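Local coordinates for protein 3-HSA hydroxylase, oxygenase (Rhodococcus sp., PDB 2RFQ) that catalyses the FMNH2-dependent ortho-hydroxylation of the steroid ring-cleavage product 3-HSA to the catechol 3,4-DHSA during bacterial cholesterol catabolism, at residues N93-L98 and K211-L216; S118-M123 and F166-I171; A151-P156 and V195-V200; R206-K211 and L216-L221. All coordinates share one frame; numbering follows the deposited sequence.

From the N terminus, the end of helix 80-96 enters interaction 1, which reaches forward to helix 210-214 and closes a loop of 112 residues, about half of it strand. Interactions 2 and 3 both nest inside that loop and cross each other: 118-123 meets 166-171, while 151-156, lying between them in sequence, meets 195-200. Strand 150-159 pairs with both 116-119 and 162-172, so these two contacts share one sheet. Interaction 4 comes last, a short closure around helix 210-214 that crosses interaction 1 and shares K211 and L216 with it. Together they tie the N-terminal helices to the beta domain and to the chain leading into helix 233-266.

Interaction 1: N93-L98 and K211-L216; sequences NWHLAL and KAMSNL
The imidazole of H95 and the indole of W94 both receive the side chain of M213, a selenomethionine, but on different terms. Its SE comes obliquely to the H95 ring, 4.4 Å from the centroid and 64° off the ring normal, with NE2 the nearest ring atom at 3.5 Å from SE. At W94 the terminal methyl CE lies near the ring plane, beside the CZ3 edge at 4.1 Å. The H95 ring also meets those of W233 and F99, and the W94 ring that of Y229. L98 supplies the third wall: its CD1 packs 3.7 Å from M213 CE, the two side chains crossing at about a right angle. The M213 chain bends at chi3 (50°), which brings CE to the indole edge and the leucine methyl while SE stays beside the imidazole.

H95 ND1 is held by the hydroxyl of Y120 and W94 NE1 by the carbonyl of V228, bonds that help fix the ring orientations. This is buried apolar and Met-aromatic packing (through selenium) of a short helix, closed by a Schellman motif at L216, against the end of helix 80-96, where the N-terminal helical domain of the acyl-CoA dehydrogenase fold meets its beta domain.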
# COMPACT_ATOMS: atom_id res chain seq x y z
N ASN A 93 -20.34 22.27 23.23
CA ASN A 93 -20.32 23.58 23.93
C ASN A 93 -19.99 24.71 22.96
O ASN A 93 -20.40 25.85 23.16
CB ASN A 93 -19.40 23.54 25.15
CG ASN A 93 -19.97 22.66 26.27
OD1 ASN A 93 -21.12 22.21 26.19
ND2 ASN A 93 -19.17 22.37 27.29
N TRP A 94 -19.27 24.36 21.91
CA TRP A 94 -19.04 25.24 20.78
C TRP A 94 -20.36 25.39 19.99
O TRP A 94 -20.79 26.50 19.65
CB TRP A 94 -17.92 24.66 19.88
CG TRP A 94 -17.61 25.48 18.63
CD1 TRP A 94 -16.63 26.43 18.50
CD2 TRP A 94 -18.27 25.39 17.36
NE1 TRP A 94 -16.67 26.97 17.22
CE2 TRP A 94 -17.65 26.34 16.50
CE3 TRP A 94 -19.32 24.61 16.86
CZ2 TRP A 94 -18.04 26.52 15.18
CZ3 TRP A 94 -19.73 24.81 15.51
CH2 TRP A 94 -19.09 25.76 14.71
N HIS A 95 -21.00 24.27 19.68
CA HIS A 95 -22.25 24.30 18.90
C HIS A 95 -23.33 25.11 19.62
O HIS A 95 -24.00 25.95 18.99
CB HIS A 95 -22.74 22.86 18.63
CG HIS A 95 -23.85 22.78 17.62
ND1 HIS A 95 -24.51 21.60 17.34
CD2 HIS A 95 -24.40 23.72 16.80
CE1 HIS A 95 -25.43 21.82 16.41
NE2 HIS A 95 -25.37 23.09 16.05
N LEU A 96 -23.47 24.93 20.93
CA LEU A 96 -24.50 25.65 21.66
C LEU A 96 -24.29 27.17 21.64
O LEU A 96 -25.24 27.93 21.72
CB LEU A 96 -24.63 25.15 23.10
CG LEU A 96 -25.85 25.67 23.86
CD1 LEU A 96 -27.16 25.27 23.20
CD2 LEU A 96 -25.83 25.21 25.34
N ALA A 97 -23.03 27.61 21.56
CA ALA A 97 -22.70 29.03 21.46
C ALA A 97 -23.35 29.71 20.26
O ALA A 97 -23.46 30.93 20.23
CB ALA A 97 -21.19 29.20 21.38
N LEU A 98 -23.74 28.90 19.27
CA LEU A 98 -24.34 29.40 18.04
C LEU A 98 -25.86 29.49 18.13
O LEU A 98 -26.48 30.23 17.36
CB LEU A 98 -23.93 28.55 16.83
CG LEU A 98 -22.42 28.33 16.58
CD1 LEU A 98 -22.20 27.31 15.46
CD2 LEU A 98 -21.78 29.63 16.22
N LYS A 211 -27.63 25.76 7.78
CA LYS A 211 -27.48 26.83 6.77
C LYS A 211 -27.24 28.19 7.42
O LYS A 211 -26.42 28.97 6.93
CB LYS A 211 -28.71 26.87 5.83
CG LYS A 211 -28.52 27.73 4.57
CD LYS A 211 -27.32 27.22 3.74
CE LYS A 211 -27.27 27.85 2.35
NZ LYS A 211 -25.94 27.60 1.70
N ALA A 212 -27.95 28.48 8.51
CA ALA A 212 -27.76 29.74 9.27
C ALA A 212 -26.34 29.79 9.81
O ALA A 212 -25.71 30.85 9.83
CB ALA A 212 -28.74 29.83 10.41
N MSE A 213 -25.84 28.65 10.26
CA MSE A 213 -24.48 28.59 10.74
C MSE A 213 -23.50 28.93 9.63
O MSE A 213 -22.63 29.80 9.80
CB MSE A 213 -24.18 27.21 11.33
CG MSE A 213 -24.85 27.01 12.66
SE MSE A 213 -24.81 25.13 13.21
CE MSE A 213 -22.87 24.74 12.92
N SER A 214 -23.67 28.29 8.48
CA SER A 214 -22.77 28.48 7.34
C SER A 214 -22.86 29.90 6.78
O SER A 214 -21.89 30.42 6.23
CB SER A 214 -23.05 27.44 6.26
OG SER A 214 -22.96 26.14 6.79
N ASN A 215 -24.03 30.52 6.93
CA ASN A 215 -24.27 31.90 6.49
C ASN A 215 -23.75 32.96 7.47
O ASN A 215 -23.93 34.16 7.25
CB ASN A 215 -25.77 32.14 6.27
CG ASN A 215 -26.29 31.51 4.98
OD1 ASN A 215 -25.53 31.13 4.10
ND2 ASN A 215 -27.62 31.40 4.88
N LEU A 216 -23.13 32.50 8.57
CA LEU A 216 -22.71 33.39 9.66
C LEU A 216 -23.85 34.24 10.23
O LEU A 216 -23.64 35.35 10.76
CB LEU A 216 -21.50 34.26 9.25
CG LEU A 216 -20.23 33.45 8.96
CD1 LEU A 216 -19.26 34.19 8.03
CD2 LEU A 216 -19.53 33.04 10.27

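Interaction 2: S118-M123 and F166-I171; sequences SSYAPM and FVSFLI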
# COMPACT_ATOMS: atom_id res chain seq x y z
N SER A 118 -25.09 14.39 21.51
CA SER A 118 -25.68 14.65 20.19
C SER A 118 -25.91 13.40 19.39
O SER A 118 -25.39 12.33 19.72
CB SER A 118 -24.76 15.55 19.37
OG SER A 118 -23.57 14.82 19.05
N SER A 119 -26.67 13.56 18.32
CA SER A 119 -26.68 12.57 17.25
C SER A 119 -27.06 13.37 16.02
O SER A 119 -28.20 13.79 15.90
CB SER A 119 -27.68 11.46 17.54
OG SER A 119 -27.72 10.50 16.48
N TYR A 120 -26.08 13.64 15.16
CA TYR A 120 -26.34 14.60 14.06
C TYR A 120 -26.88 13.98 12.79
O TYR A 120 -27.44 14.70 11.93
CB TYR A 120 -25.09 15.43 13.76
CG TYR A 120 -24.68 16.40 14.84
CD1 TYR A 120 -25.51 17.46 15.22
CD2 TYR A 120 -23.44 16.27 15.47
CE1 TYR A 120 -25.09 18.37 16.22
CE2 TYR A 120 -23.01 17.16 16.45
CZ TYR A 120 -23.85 18.22 16.83
OH TYR A 120 -23.45 19.13 17.79
N ALA A 121 -26.75 12.66 12.65
CA ALA A 121 -27.31 11.96 11.49
C ALA A 121 -28.83 12.04 11.54
O ALA A 121 -29.42 12.03 12.63
CB ALA A 121 -26.88 10.51 11.49
N PRO A 122 -29.50 12.12 10.38
CA PRO A 122 -30.94 12.28 10.44
C PRO A 122 -31.63 10.97 10.82
O PRO A 122 -31.79 10.08 9.97
CB PRO A 122 -31.33 12.69 9.01
CG PRO A 122 -30.23 12.15 8.14
CD PRO A 122 -28.98 12.11 8.99
N MSE A 123 -32.02 10.87 12.08
CA MSE A 123 -32.74 9.70 12.58
C MSE A 123 -34.05 10.11 13.26
O MSE A 123 -34.63 9.36 14.07
CB MSE A 123 -31.83 8.86 13.49
CG MSE A 123 -30.72 8.21 12.68
SE MSE A 123 -29.58 7.04 13.76
CE MSE A 123 -28.24 8.33 14.25
N PHE A 166 -32.37 21.63 7.28
CA PHE A 166 -31.74 20.62 8.12
C PHE A 166 -31.17 21.32 9.32
O PHE A 166 -30.38 22.25 9.18
CB PHE A 166 -30.65 19.86 7.39
CG PHE A 166 -30.25 18.58 8.09
CD1 PHE A 166 -30.81 17.37 7.69
CD2 PHE A 166 -29.36 18.61 9.16
CE1 PHE A 166 -30.46 16.18 8.35
CE2 PHE A 166 -29.00 17.43 9.82
CZ PHE A 166 -29.56 16.21 9.41
N VAL A 167 -31.59 20.87 10.50
CA VAL A 167 -31.36 21.63 11.73
C VAL A 167 -30.89 20.71 12.85
O VAL A 167 -30.89 19.48 12.70
CB VAL A 167 -32.69 22.30 12.19
CG1 VAL A 167 -33.25 23.21 11.10
CG2 VAL A 167 -33.72 21.23 12.55
N SER A 168 -30.51 21.31 13.98
CA SER A 168 -30.37 20.57 15.23
C SER A 168 -31.46 21.00 16.19
O SER A 168 -31.67 22.19 16.41
CB SER A 168 -29.00 20.82 15.88
OG SER A 168 -27.96 20.32 15.06
N PHE A 169 -32.15 20.01 16.75
CA PHE A 169 -33.14 20.25 17.79
C PHE A 169 -32.48 20.07 19.15
O PHE A 169 -31.93 19.00 19.44
CB PHE A 169 -34.29 19.25 17.66
CG PHE A 169 -34.95 19.25 16.30
CD1 PHE A 169 -35.91 20.22 15.98
CD2 PHE A 169 -34.62 18.29 15.35
CE1 PHE A 169 -36.49 20.22 14.71
CE2 PHE A 169 -35.22 18.28 14.08
CZ PHE A 169 -36.16 19.23 13.77
N LEU A 170 -32.56 21.11 19.99
CA LEU A 170 -32.01 21.04 21.35
C LEU A 170 -33.14 20.60 22.29
O LEU A 170 -34.15 21.30 22.41
CB LEU A 170 -31.46 22.42 21.79
CG LEU A 170 -31.04 22.60 23.26
CD1 LEU A 170 -29.82 21.75 23.65
CD2 LEU A 170 -30.78 24.12 23.54
N ILE A 171 -32.96 19.45 22.93
CA ILE A 171 -34.03 18.83 23.72
C ILE A 171 -33.49 18.44 25.10
O ILE A 171 -32.40 17.85 25.19
CB ILE A 171 -34.59 17.57 23.00
CG1 ILE A 171 -35.02 17.94 21.57
CG2 ILE A 171 -35.75 16.96 23.81
CD1 ILE A 171 -35.83 16.86 20.79
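F166 and Y120 meet through an edge and a backbone oxygen: the carbonyl O of Y120 lies in the plane of the phenylalanine ring, 3.6 Å from F166 CZ. The same edge receives the pyrrolidine of P122, whose CB approaches F166 CE1 to 3.7 Å, again in the ring plane. A carbonyl and a proline methylene thus share the far edge of one ring, the side chains of P122 and F166 crossing at about a right angle. The F166 torsion explains the reach: with CG swung opposite the backbone N (chi1 -164°), the ring extends from its strand across to the 120-122 turn. An oxygen beside the positively polarised C-H rim is probably a mildly favourable electrostatic contact.

Y120 is set differently. Its CG lies beside the backbone N (chi1 -68°), which places the ring next to S168 on strand 162-172 and brings its CE1 edge to 3.7 Å from S168 OG. That is a packing contact near the ring plane rather than a hydrogen bond. S118 CB lies over one face of the ring, offset toward its rim, 3.7 Å above the plane. W233 and H237 add edge-to-face ring contacts, so the tyrosine, with its hydroxyl held by H95, is gripped around its ring as well.

S118, S119 and Y120 are FMN-binding positions by similarity. The contact therefore lies where strand 116-119 runs out into a turn at the probable flavin site, on the beta domain of an acyl-CoA dehydrogenase-like flavin monooxygenase.

Interaction 3: A151-P156 and V195-V200; sequences AVLGGP and VVVEDV
L153 reaches V195 and V197 across the interior of the beta domain of this acyl-CoA dehydrogenase-like fold, from strand 150-159 to strand 193-198. The two strands belong to one curled, branched sheet but are not neighbours in it, and no hydrogen bond joins the two segments.

The apolar contacts all run through one methyl of the leucine. With CG beside the backbone N (chi1 -60°) and chi2 extended, the L153 side chain projects straight at the other strand. V195 and V197, two apart on their strand, both point their side chains back toward it, and the methyl is received by a branch of each. I171 and W139 pack nearby, I171 touching both L153 and V197.

Polar links lie around the contact, mostly in the backbone. L153 pairs with F169 of strand 162-172, and G154 with S119 of strand 116-119, while the indole N-H of W139 bonds to G154 O. At the end of 195-200 the chain turns a corner, where D199 and V200 both face V135 in a G1 beta bulge. V195 also packs on S142, an FMN-binding position by similarity. At the centre of the contact, L153 CD1 sits 4.0 Å from V195 CG1 and 3.7 Å from V197 CG2.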
# COMPACT_ATOMS: atom_id res chain seq x y z
N ALA A 151 -29.73 17.05 24.67
CA ALA A 151 -29.16 16.51 23.42
C ALA A 151 -29.43 17.47 22.29
O ALA A 151 -30.46 18.16 22.29
CB ALA A 151 -29.75 15.15 23.09
N VAL A 152 -28.50 17.54 21.35
CA VAL A 152 -28.77 18.21 20.08
C VAL A 152 -28.85 17.15 18.99
O VAL A 152 -27.94 16.30 18.83
CB VAL A 152 -27.74 19.31 19.73
CG1 VAL A 152 -27.95 20.52 20.64
CG2 VAL A 152 -26.30 18.79 19.83
N LEU A 153 -29.98 17.16 18.29
CA LEU A 153 -30.38 16.05 17.45
C LEU A 153 -30.63 16.55 16.04
O LEU A 153 -31.44 17.45 15.84
CB LEU A 153 -31.64 15.39 18.04
CG LEU A 153 -31.44 14.84 19.48
CD1 LEU A 153 -32.77 14.39 20.06
CD2 LEU A 153 -30.43 13.72 19.48
N GLY A 154 -29.89 15.98 15.08
CA GLY A 154 -29.93 16.47 13.69
C GLY A 154 -31.10 15.88 12.91
O GLY A 154 -31.39 14.68 12.99
N GLY A 155 -31.79 16.71 12.15
CA GLY A 155 -32.85 16.17 11.31
C GLY A 155 -33.49 17.23 10.46
O GLY A 155 -33.22 18.43 10.64
N PRO A 156 -34.34 16.79 9.52
CA PRO A 156 -35.07 17.76 8.71
C PRO A 156 -36.24 18.37 9.46
O PRO A 156 -36.82 17.75 10.38
CB PRO A 156 -35.58 16.91 7.54
CG PRO A 156 -35.85 15.57 8.17
CD PRO A 156 -34.70 15.40 9.18
N VAL A 195 -31.17 7.82 21.62
CA VAL A 195 -31.99 8.85 22.24
C VAL A 195 -33.34 8.84 21.53
O VAL A 195 -33.43 9.13 20.32
CB VAL A 195 -31.32 10.23 22.14
CG1 VAL A 195 -32.28 11.34 22.57
CG2 VAL A 195 -30.02 10.25 22.99
N VAL A 196 -34.36 8.47 22.29
CA VAL A 196 -35.69 8.21 21.74
C VAL A 196 -36.61 9.37 22.13
O VAL A 196 -36.76 9.69 23.33
CB VAL A 196 -36.28 6.87 22.24
CG1 VAL A 196 -37.68 6.65 21.66
CG2 VAL A 196 -35.36 5.68 21.86
N VAL A 197 -37.20 9.97 21.11
CA VAL A 197 -37.99 11.20 21.26
C VAL A 197 -39.38 10.92 20.68
O VAL A 197 -39.49 10.52 19.52
CB VAL A 197 -37.30 12.39 20.51
CG1 VAL A 197 -38.13 13.68 20.61
CG2 VAL A 197 -35.89 12.63 21.06
N GLU A 198 -40.42 11.11 21.49
CA GLU A 198 -41.79 10.77 21.09
C GLU A 198 -42.74 11.95 21.26
O GLU A 198 -43.08 12.32 22.38
CB GLU A 198 -42.30 9.55 21.87
CG GLU A 198 -41.40 8.33 21.71
CD GLU A 198 -41.88 7.11 22.45
OE1 GLU A 198 -41.39 6.00 22.13
OE2 GLU A 198 -42.77 7.23 23.33
N ASP A 199 -43.14 12.54 20.14
CA ASP A 199 -44.17 13.58 20.15
C ASP A 199 -43.81 14.73 21.09
O ASP A 199 -44.61 15.15 21.94
CB ASP A 199 -45.52 12.95 20.54
CG ASP A 199 -46.69 13.90 20.40
OD1 ASP A 199 -46.69 14.73 19.46
OD2 ASP A 199 -47.63 13.82 21.23
N VAL A 200 -42.59 15.23 20.94
CA VAL A 200 -42.06 16.26 21.84
C VAL A 200 -42.07 17.63 21.20
O VAL A 200 -41.64 17.80 20.07
CB VAL A 200 -40.60 15.88 22.26
CG1 VAL A 200 -39.88 17.07 22.90
CG2 VAL A 200 -40.59 14.65 23.18

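Interaction 4: R206-K211 and L216-L221; sequences RVLSFK and LTAPGL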
# COMPACT_ATOMS: atom_id res chain seq x y z
N ARG A 206 -34.96 26.97 20.37
CA ARG A 206 -34.10 25.82 20.64
C ARG A 206 -33.79 25.00 19.37
O ARG A 206 -33.38 23.84 19.45
CB ARG A 206 -34.76 24.93 21.70
CG ARG A 206 -34.76 25.54 23.09
CD ARG A 206 -35.17 24.48 24.09
NE ARG A 206 -35.48 25.05 25.40
CZ ARG A 206 -36.26 24.45 26.29
NH1 ARG A 206 -36.81 23.26 26.01
NH2 ARG A 206 -36.50 25.02 27.47
N VAL A 207 -33.95 25.62 18.21
CA VAL A 207 -33.65 24.94 16.94
C VAL A 207 -32.72 25.80 16.09
O VAL A 207 -32.94 27.00 15.94
CB VAL A 207 -34.96 24.61 16.18
CG1 VAL A 207 -34.65 23.93 14.84
CG2 VAL A 207 -35.84 23.73 17.04
N LEU A 208 -31.67 25.18 15.55
CA LEU A 208 -30.67 25.94 14.79
C LEU A 208 -30.38 25.29 13.45
O LEU A 208 -30.00 24.12 13.40
CB LEU A 208 -29.37 26.06 15.57
CG LEU A 208 -28.21 26.81 14.88
CD1 LEU A 208 -28.54 28.26 14.58
CD2 LEU A 208 -26.96 26.74 15.76
N SER A 209 -30.54 26.05 12.37
CA SER A 209 -30.28 25.53 11.04
C SER A 209 -28.77 25.50 10.73
O SER A 209 -28.07 26.46 11.01
CB SER A 209 -30.98 26.42 10.00
OG SER A 209 -30.54 26.05 8.70
N PHE A 210 -28.29 24.41 10.16
CA PHE A 210 -26.90 24.40 9.69
C PHE A 210 -26.62 25.44 8.60
O PHE A 210 -25.50 25.96 8.50
CB PHE A 210 -26.51 23.01 9.23
CG PHE A 210 -26.33 22.04 10.36
CD1 PHE A 210 -25.16 22.04 11.12
CD2 PHE A 210 -27.36 21.17 10.70
CE1 PHE A 210 -24.99 21.14 12.18
CE2 PHE A 210 -27.21 20.27 11.76
CZ PHE A 210 -26.02 20.26 12.49
N LYS A 211 -27.63 25.76 7.78
CA LYS A 211 -27.48 26.83 6.77
C LYS A 211 -27.24 28.19 7.42
O LYS A 211 -26.42 28.97 6.93
CB LYS A 211 -28.71 26.87 5.83
CG LYS A 211 -28.52 27.73 4.57
CD LYS A 211 -27.32 27.22 3.74
CE LYS A 211 -27.27 27.85 2.35
NZ LYS A 211 -25.94 27.60 1.70
N LEU A 216 -23.13 32.50 8.57
CA LEU A 216 -22.71 33.39 9.66
C LEU A 216 -23.85 34.24 10.23
O LEU A 216 -23.64 35.35 10.76
CB LEU A 216 -21.50 34.26 9.25
CG LEU A 216 -20.23 33.45 8.96
CD1 LEU A 216 -19.26 34.19 8.03
CD2 LEU A 216 -19.53 33.04 10.27
N THR A 217 -25.06 33.69 10.14
CA THR A 217 -26.24 34.32 10.73
C THR A 217 -26.79 33.59 11.97
O THR A 217 -27.86 33.96 12.46
CB THR A 217 -27.40 34.52 9.72
OG1 THR A 217 -27.89 33.25 9.26
CG2 THR A 217 -26.97 35.38 8.53
N ALA A 218 -26.06 32.61 12.50
CA ALA A 218 -26.52 31.93 13.72
C ALA A 218 -26.71 32.99 14.80
O ALA A 218 -25.86 33.88 14.94
CB ALA A 218 -25.54 30.85 14.18
N PRO A 219 -27.84 32.92 15.55
CA PRO A 219 -28.17 34.00 16.48
C PRO A 219 -27.20 34.17 17.66
O PRO A 219 -27.11 35.27 18.21
CB PRO A 219 -29.58 33.62 17.00
CG PRO A 219 -29.69 32.17 16.77
CD PRO A 219 -28.88 31.88 15.53
N GLY A 220 -26.50 33.09 18.03
CA GLY A 220 -25.55 33.14 19.16
C GLY A 220 -24.33 34.00 18.89
O GLY A 220 -23.63 34.41 19.83
N LEU A 221 -24.05 34.25 17.61
CA LEU A 221 -22.88 35.05 17.21
C LEU A 221 -23.01 36.51 17.64
O LEU A 221 -22.02 37.23 17.68
CB LEU A 221 -22.67 35.00 15.70
CG LEU A 221 -22.31 33.64 15.11
CD1 LEU A 221 -22.19 33.80 13.61
CD2 LEU A 221 -21.02 33.09 15.71
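L208 touches the 216-221 loop through one methyl, CD1, which lies 3.8 Å from P219 CD and 4.0 Å from A218 CB. The side chains of L208 and P219 slide past one another in opposite directions, bringing the methyl to the CD end of the proline ring; A218 meets it with its single methyl. The leucine torsions deliver it there: CG stands opposite the backbone N (chi1 178°), and chi2 near 62° turns CD1 to the loop. L98 and F99 also lie against the leucine. No hydrogen bond spans the two segments.

Around this apolar contact, hydrogen bonds shape the loop and the helix end. On the loop side, L221 N bonds to A218 O at 3.2 Å, and G220 makes a long-range backbone bond to L98. T217 OG1 bonds to the carbonyl of A212, back in the helix that the loop leaves, and L216 has the positive phi of a Schellman motif. On the other side, S209 stands at the N-cap of helix 210-214; its OG takes a weak bond from K211 N, 3.1 Å with an angle of 128° at the hydrogen, and also bonds to D165.

Farther out, L208 pairs with S168, joining strand 207-209 to 162-172, and the first helical residue, F210, is backbone-bonded to F166. R206 forms a salt bridge with D106. The contact itself is dispersive and without direction of its own, so its geometry is probably set largely by the paired strand and by the bonds at the two ends of helix 210-214.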